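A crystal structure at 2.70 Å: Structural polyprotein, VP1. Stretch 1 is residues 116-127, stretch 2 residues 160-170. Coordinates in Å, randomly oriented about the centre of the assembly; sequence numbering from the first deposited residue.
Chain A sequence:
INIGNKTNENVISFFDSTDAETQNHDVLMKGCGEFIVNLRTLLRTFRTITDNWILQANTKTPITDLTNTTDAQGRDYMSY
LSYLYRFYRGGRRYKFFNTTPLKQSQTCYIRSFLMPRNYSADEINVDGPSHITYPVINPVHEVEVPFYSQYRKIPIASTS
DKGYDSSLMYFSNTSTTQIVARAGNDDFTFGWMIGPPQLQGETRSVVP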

ATOM      1  N   PRO A 116     -44.266  -7.933  14.411  1.00 31.65           N
ATOM      2  CA  PRO A 116     -44.469  -7.052  15.560  1.00 30.68           C
ATOM      3  C   PRO A 116     -44.438  -7.836  16.861  1.00 30.75           C
ATOM      4  O   PRO A 116     -45.074  -8.879  16.983  1.00 31.06           O
ATOM      5  CB  PRO A 116     -45.835  -6.446  15.278  1.00 31.13           C
ATOM      6  CG  PRO A 116     -45.856  -6.366  13.776  1.00 30.28           C
ATOM      7  CD  PRO A 116     -45.312  -7.723  13.397  1.00 30.61           C
ATOM      8  N   ARG A 117     -43.695  -7.325  17.832  1.00 31.22           N
ATOM      9  CA  ARG A 117     -43.577  -7.988  19.117  1.00 32.28           C
ATOM     10  C   ARG A 117     -44.941  -8.276  19.730  1.00 34.05           C
ATOM     11  O   ARG A 117     -45.807  -7.405  19.786  1.00 34.98           O
ATOM     12  CB  ARG A 117     -42.746  -7.132  20.070  1.00 31.01           C
ATOM     13  CG  ARG A 117     -42.426  -7.801  21.389  1.00 31.23           C
ATOM     14  CD  ARG A 117     -41.350  -7.029  22.123  1.00 33.03           C
ATOM     15  NE  ARG A 117     -40.094  -7.047  21.384  1.00 34.79           N
ATOM     16  CZ  ARG A 117     -39.384  -8.146  21.159  1.00 37.12           C
ATOM     17  NH1 ARG A 117     -39.808  -9.314  21.619  1.00 38.20           N
ATOM     18  NH2 ARG A 117     -38.251  -8.082  20.471  1.00 37.17           N
ATOM     19  N   ASN A 118     -45.119  -9.517  20.170  1.00 36.02           N
ATOM     20  CA  ASN A 118     -46.351  -9.979  20.797  1.00 35.94           C
ATOM     21  C   ASN A 118     -47.541 -10.180  19.869  1.00 36.35           C
ATOM     22  O   ASN A 118     -48.684 -10.223  20.321  1.00 38.09           O
ATOM     23  CB  ASN A 118     -46.740  -9.054  21.947  1.00 35.15           C
ATOM     24  CG  ASN A 118     -45.721  -9.068  23.065  1.00 36.84           C
ATOM     25  OD1 ASN A 118     -45.360 -10.127  23.582  1.00 36.94           O
ATOM     26  ND2 ASN A 118     -45.248  -7.889  23.446  1.00 37.45           N
ATOM     27  N   TYR A 119     -47.271 -10.293  18.575  1.00 36.13           N
ATOM     28  CA  TYR A 119     -48.320 -10.549  17.594  1.00 35.30           C
ATOM     29  C   TYR A 119     -48.349 -12.066  17.460  1.00 36.43           C
ATOM     30  O   TYR A 119     -47.377 -12.738  17.813  1.00 36.75           O
ATOM     31  CB  TYR A 119     -47.953  -9.940  16.240  1.00 34.17           C
ATOM     32  CG  TYR A 119     -48.580  -8.598  15.932  1.00 33.20           C
ATOM     33  CD1 TYR A 119     -48.571  -7.563  16.868  1.00 33.68           C
ATOM     34  CD2 TYR A 119     -49.130  -8.344  14.674  1.00 32.04           C
ATOM     35  CE1 TYR A 119     -49.094  -6.302  16.555  1.00 32.93           C
ATOM     36  CE2 TYR A 119     -49.653  -7.093  14.350  1.00 32.61           C
ATOM     37  CZ  TYR A 119     -49.631  -6.076  15.291  1.00 33.31           C
ATOM     38  OH  TYR A 119     -50.135  -4.835  14.960  1.00 31.97           O
ATOM     39  N   SER A 120     -49.452 -12.618  16.970  1.00 37.10           N
ATOM     40  CA  SER A 120     -49.528 -14.062  16.791  1.00 37.84           C
ATOM     41  C   SER A 120     -49.265 -14.381  15.325  1.00 38.30           C
ATOM     42  O   SER A 120     -49.612 -13.605  14.438  1.00 38.28           O
ATOM     43  CB  SER A 120     -50.895 -14.597  17.222  1.00 37.62           C
ATOM     44  OG  SER A 120     -51.943 -13.960  16.518  1.00 41.98           O
ATOM     45  N   ALA A 121     -48.641 -15.525  15.076  1.00 40.27           N
ATOM     46  CA  ALA A 121     -48.306 -15.939  13.721  1.00 41.55           C
ATOM     47  C   ALA A 121     -49.451 -15.808  12.722  1.00 43.34           C
ATOM     48  O   ALA A 121     -49.222 -15.594  11.532  1.00 44.26           O
ATOM     49  CB  ALA A 121     -47.798 -17.374  13.735  1.00 40.77           C
ATOM     50  N   ASP A 122     -50.682 -15.926  13.205  1.00 45.66           N
ATOM     51  CA  ASP A 122     -51.846 -15.849  12.330  1.00 47.67           C
ATOM     52  C   ASP A 122     -52.353 -14.441  12.025  1.00 46.98           C
ATOM     53  O   ASP A 122     -53.340 -14.280  11.305  1.00 47.57           O
ATOM     54  CB  ASP A 122     -52.980 -16.699  12.913  1.00 50.95           C
ATOM     55  CG  ASP A 122     -53.303 -16.334  14.350  1.00 55.15           C
ATOM     56  OD1 ASP A 122     -53.886 -15.251  14.574  1.00 57.12           O
ATOM     57  OD2 ASP A 122     -52.967 -17.130  15.255  1.00 57.18           O
ATOM     58  N   GLU A 123     -51.690 -13.422  12.560  1.00 46.07           N
ATOM     59  CA  GLU A 123     -52.114 -12.051  12.302  1.00 45.61           C
ATOM     60  C   GLU A 123     -51.006 -11.200  11.684  1.00 44.22           C
ATOM     61  O   GLU A 123     -50.945  -9.987  11.891  1.00 44.26           O
ATOM     62  CB  GLU A 123     -52.635 -11.400  13.588  1.00 46.84           C
ATOM     63  CG  GLU A 123     -51.694 -11.467  14.775  1.00 50.79           C
ATOM     64  CD  GLU A 123     -52.328 -10.920  16.045  1.00 53.69           C
ATOM     65  OE1 GLU A 123     -53.428 -11.388  16.408  1.00 55.43           O
ATOM     66  OE2 GLU A 123     -51.730 -10.026  16.681  1.00 55.79           O
ATOM     67  N   ILE A 124     -50.138 -11.850  10.913  1.00 41.89           N
ATOM     68  CA  ILE A 124     -49.034 -11.171  10.245  1.00 38.56           C
ATOM     69  C   ILE A 124     -48.678 -11.917   8.962  1.00 38.19           C
ATOM     70  O   ILE A 124     -48.784 -13.143   8.893  1.00 37.60           O
ATOM     71  CB  ILE A 124     -47.780 -11.102  11.151  1.00 37.16           C
ATOM     72  CG1 ILE A 124     -46.737 -10.165  10.533  1.00 35.44           C
ATOM     73  CG2 ILE A 124     -47.185 -12.490  11.332  1.00 35.71           C
ATOM     74  CD1 ILE A 124     -47.187  -8.722  10.432  1.00 31.78           C
ATOM     75  N   ASN A 125     -48.261 -11.165   7.947  1.00 37.69           N
ATOM     76  CA  ASN A 125     -47.885 -11.732   6.655  1.00 36.62           C
ATOM     77  C   ASN A 125     -46.494 -12.354   6.718  1.00 35.98           C
ATOM     78  O   ASN A 125     -45.770 -12.185   7.700  1.00 35.98           O
ATOM     79  CB  ASN A 125     -47.908 -10.638   5.591  1.00 36.23           C
ATOM     80  CG  ASN A 125     -46.971  -9.497   5.922  1.00 35.97           C
ATOM     81  OD1 ASN A 125     -45.753  -9.644   5.854  1.00 37.00           O
ATOM     82  ND2 ASN A 125     -47.535  -8.357   6.298  1.00 35.30           N
ATOM     83  N   VAL A 126     -46.123 -13.072   5.663  1.00 35.66           N
ATOM     84  CA  VAL A 126     -44.817 -13.717   5.607  1.00 35.21           C
ATOM     85  C   VAL A 126     -43.892 -13.052   4.591  1.00 36.07           C
ATOM     86  O   VAL A 126     -43.134 -13.722   3.891  1.00 37.32           O
ATOM     87  CB  VAL A 126     -44.949 -15.220   5.262  1.00 34.19           C
ATOM     88  CG1 VAL A 126     -45.561 -15.968   6.434  1.00 32.48           C
ATOM     89  CG2 VAL A 126     -45.803 -15.399   4.017  1.00 32.76           C
ATOM     90  N   ASP A 127     -43.958 -11.727   4.518  1.00 36.65           N
ATOM     91  CA  ASP A 127     -43.117 -10.976   3.598  1.00 37.11           C
ATOM     92  C   ASP A 127     -42.065 -10.176   4.363  1.00 36.47           C
ATOM     93  O   ASP A 127     -41.801 -10.453   5.535  1.00 37.85           O
ATOM     94  CB  ASP A 127     -43.972 -10.047   2.735  1.00 40.15           C
ATOM     95  CG  ASP A 127     -44.877 -10.810   1.779  1.00 43.54           C
ATOM     96  OD1 ASP A 127     -44.360 -11.653   1.013  1.00 43.93           O
ATOM     97  OD2 ASP A 127     -46.103 -10.567   1.790  1.00 46.08           O
ATOM     98  N   SER A 160     -47.772  -3.794  28.178  1.00 51.33           N
ATOM     99  CA  SER A 160     -48.546  -3.048  27.189  1.00 53.39           C
ATOM    100  C   SER A 160     -47.939  -3.033  25.786  1.00 53.87           C
ATOM    101  O   SER A 160     -48.572  -2.556  24.842  1.00 54.93           O
ATOM    102  CB  SER A 160     -48.747  -1.605  27.662  1.00 55.36           C
ATOM    103  OG  SER A 160     -47.512  -0.914  27.752  1.00 56.87           O
ATOM    104  N   ASP A 161     -46.721  -3.550  25.646  1.00 54.18           N
ATOM    105  CA  ASP A 161     -46.064  -3.577  24.341  1.00 54.27           C
ATOM    106  C   ASP A 161     -46.833  -4.468  23.374  1.00 54.21           C
ATOM    107  O   ASP A 161     -46.766  -5.694  23.457  1.00 55.62           O
ATOM    108  CB  ASP A 161     -44.630  -4.102  24.463  1.00 53.61           C
ATOM    109  CG  ASP A 161     -43.839  -3.956  23.166  1.00 52.58           C
ATOM    110  OD1 ASP A 161     -44.389  -4.234  22.079  1.00 49.86           O
ATOM    111  OD2 ASP A 161     -42.656  -3.571  23.239  1.00 54.32           O
ATOM    112  N   LYS A 162     -47.566  -3.850  22.457  1.00 53.02           N
ATOM    113  CA  LYS A 162     -48.325  -4.607  21.474  1.00 52.10           C
ATOM    114  C   LYS A 162     -47.963  -4.156  20.070  1.00 50.35           C
ATOM    115  O   LYS A 162     -48.656  -3.334  19.472  1.00 50.42           O
ATOM    116  CB  LYS A 162     -49.827  -4.431  21.697  1.00 53.81           C
ATOM    117  CG  LYS A 162     -50.701  -5.120  20.647  1.00 56.89           C
ATOM    118  CD  LYS A 162     -50.609  -6.639  20.710  1.00 56.32           C
ATOM    119  CE  LYS A 162     -51.461  -7.275  19.621  1.00 57.07           C
ATOM    120  NZ  LYS A 162     -51.535  -8.754  19.745  1.00 57.49           N
ATOM    121  N   GLY A 163     -46.868  -4.699  19.553  1.00 47.99           N
ATOM    122  CA  GLY A 163     -46.430  -4.350  18.216  1.00 44.82           C
ATOM    123  C   GLY A 163     -45.743  -3.003  18.137  1.00 43.48           C
ATOM    124  O   GLY A 163     -45.813  -2.340  17.106  1.00 43.02           O
ATOM    125  N   TYR A 164     -45.083  -2.590  19.216  1.00 42.77           N
ATOM    126  CA  TYR A 164     -44.379  -1.309  19.226  1.00 42.08           C
ATOM    127  C   TYR A 164     -43.053  -1.425  18.486  1.00 40.12           C
ATOM    128  O   TYR A 164     -42.633  -0.501  17.787  1.00 39.98           O
ATOM    129  CB  TYR A 164     -44.120  -0.836  20.660  1.00 45.19           C
ATOM    130  CG  TYR A 164     -45.375  -0.482  21.430  1.00 48.84           C
ATOM    131  CD1 TYR A 164     -46.479   0.076  20.783  1.00 50.73           C
ATOM    132  CD2 TYR A 164     -45.449  -0.676  22.812  1.00 49.45           C
ATOM    133  CE1 TYR A 164     -47.628   0.432  21.489  1.00 53.58           C
ATOM    134  CE2 TYR A 164     -46.594  -0.322  23.531  1.00 52.09           C
ATOM    135  CZ  TYR A 164     -47.679   0.230  22.863  1.00 54.19           C
ATOM    136  OH  TYR A 164     -48.814   0.580  23.564  1.00 55.64           O
ATOM    137  N   ASP A 165     -42.396  -2.568  18.655  1.00 38.34           N
ATOM    138  CA  ASP A 165     -41.126  -2.837  18.001  1.00 35.62           C
ATOM    139  C   ASP A 165     -41.194  -4.193  17.308  1.00 34.39           C
ATOM    140  O   ASP A 165     -42.143  -4.956  17.500  1.00 33.23           O
ATOM    141  CB  ASP A 165     -39.988  -2.809  19.027  1.00 36.79           C
ATOM    142  CG  ASP A 165     -40.178  -3.820  20.140  1.00 38.57           C
ATOM    143  OD1 ASP A 165     -41.289  -3.883  20.707  1.00 39.83           O
ATOM    144  OD2 ASP A 165     -39.211  -4.546  20.453  1.00 39.16           O
ATOM    145  N   SER A 166     -40.180  -4.484  16.499  1.00 33.42           N
ATOM    146  CA  SER A 166     -40.112  -5.733  15.750  1.00 32.92           C
ATOM    147  C   SER A 166     -39.601  -6.922  16.553  1.00 32.03           C
ATOM    148  O   SER A 166     -38.895  -6.767  17.546  1.00 31.13           O
ATOM    149  CB  SER A 166     -39.238  -5.539  14.510  1.00 33.76           C
ATOM    150  OG  SER A 166     -37.980  -4.982  14.873  1.00 35.82           O
ATOM    151  N   SER A 167     -39.977  -8.113  16.103  1.00 31.84           N
ATOM    152  CA  SER A 167     -39.578  -9.352  16.751  1.00 30.71           C
ATOM    153  C   SER A 167     -39.289 -10.394  15.673  1.00 29.93           C
ATOM    154  O   SER A 167     -39.451 -10.126  14.483  1.00 29.19           O
ATOM    155  CB  SER A 167     -40.693  -9.840  17.684  1.00 30.87           C
ATOM    156  OG  SER A 167     -40.333 -11.049  18.325  1.00 35.74           O
ATOM    157  N   LEU A 168     -38.857 -11.578  16.088  1.00 29.59           N
ATOM    158  CA  LEU A 168     -38.545 -12.641  15.142  1.00 29.19           C
ATOM    159  C   LEU A 168     -39.631 -13.717  15.077  1.00 29.34           C
ATOM    160  O   LEU A 168     -40.327 -13.983  16.060  1.00 29.29           O
ATOM    161  CB  LEU A 168     -37.216 -13.299  15.521  1.00 28.43           C
ATOM    162  CG  LEU A 168     -36.702 -14.393  14.584  1.00 27.58           C
ATOM    163  CD1 LEU A 168     -36.144 -13.743  13.331  1.00 29.65           C
ATOM    164  CD2 LEU A 168     -35.627 -15.213  15.276  1.00 27.92           C
ATOM    165  N   MET A 169     -39.771 -14.324  13.904  1.00 29.49           N
ATOM    166  CA  MET A 169     -40.733 -15.397  13.701  1.00 30.40           C
ATOM    167  C   MET A 169     -39.991 -16.562  13.055  1.00 31.08           C
ATOM    168  O   MET A 169     -39.375 -16.411  12.003  1.00 30.82           O
ATOM    169  CB  MET A 169     -41.880 -14.943  12.805  1.00 31.21           C
ATOM    170  CG  MET A 169     -42.918 -16.026  12.589  1.00 33.21           C
ATOM    171  SD  MET A 169     -44.409 -15.413  11.817  1.00 39.25           S
ATOM    172  CE  MET A 169     -43.918 -15.384  10.087  1.00 38.43           C
ATOM    173  N   TYR A 170     -40.062 -17.723  13.694  1.00 32.03           N
ATOM    174  CA  TYR A 170     -39.372 -18.919  13.228  1.00 32.86           C
ATOM    175  C   TYR A 170     -40.255 -19.837  12.385  1.00 33.32           C
ATOM    176  O   TYR A 170     -41.468 -19.883  12.565  1.00 33.76           O
ATOM    177  CB  TYR A 170     -38.857 -19.686  14.442  1.00 34.68           C
ATOM    178  CG  TYR A 170     -37.709 -20.611  14.156  1.00 36.87           C
ATOM    179  CD1 TYR A 170     -36.450 -20.106  13.842  1.00 37.99           C
ATOM    180  CD2 TYR A 170     -37.872 -21.993  14.218  1.00 37.81           C
ATOM    181  CE1 TYR A 170     -35.377 -20.954  13.602  1.00 41.43           C
ATOM    182  CE2 TYR A 170     -36.808 -22.853  13.978  1.00 40.12           C
ATOM    183  CZ  TYR A 170     -35.561 -22.327  13.671  1.00 42.06           C
ATOM    184  OH  TYR A 170     -34.497 -23.167  13.435  1.00 45.45           O
TER

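How does Arg 117 reach its partner? The backbone is held on both polar atoms: Arg 117 N donates to Asp 165 O at 2.9 Å, nearly straight at 173°, and Arg 117 O accepts from Gly 163 N at 2.9 Å. From this anchor CB points sideways, and chi1 and chi2, both t, extend the chain before chi3 turns to m. Arg 117 NE then meets Asp 165 OD2 at 2.8 Å and 176°, a salt bridge lying near the guanidinium plane. Asp 165 contributes its p rotamer, which brings the carboxylate round although its own CB also points sideways. Ser 167 CB lies over one face of the guanidinium.

Why does Lys 162, whose CB points away, still take part? Chi2 is p while the other three angles are t, so the chain bends once and then runs extended past Tyr 119, with Lys 162 CE 4.0 Å from Tyr 119 CE1. Lys 162 NZ thereby reaches Asn 118 O at 3.3 Å, a hydrogen bond, and Glu 123 OE2, also at 3.3 Å, a salt bridge whose hydrogen bond is weak.

What does the turn from Pro 116 to Tyr 119 do for the contact? This type II turn, closed by Tyr 119 N to Pro 116 O at 3.1 Å, puts Asn 118 at positive phi with CB toward the other stretch. With chi1 in m, Asn 118 ND2 donates to Asp 161 O at 2.7 Å. The Tyr 119 ring leans close to Gly 163, Tyr 119 CE1 to Gly 163 CA 3.7 Å; a CB there would clash with CE1, and the positive phi itself favours glycine.

Where does the contact become apolar? Met 169 CB points toward stretch 1, and t, t, p angles place Met 169 SD 4.1 Å from Ile 124 CG2 and Met 169 CE 4.0 Å from Val 126 CG1.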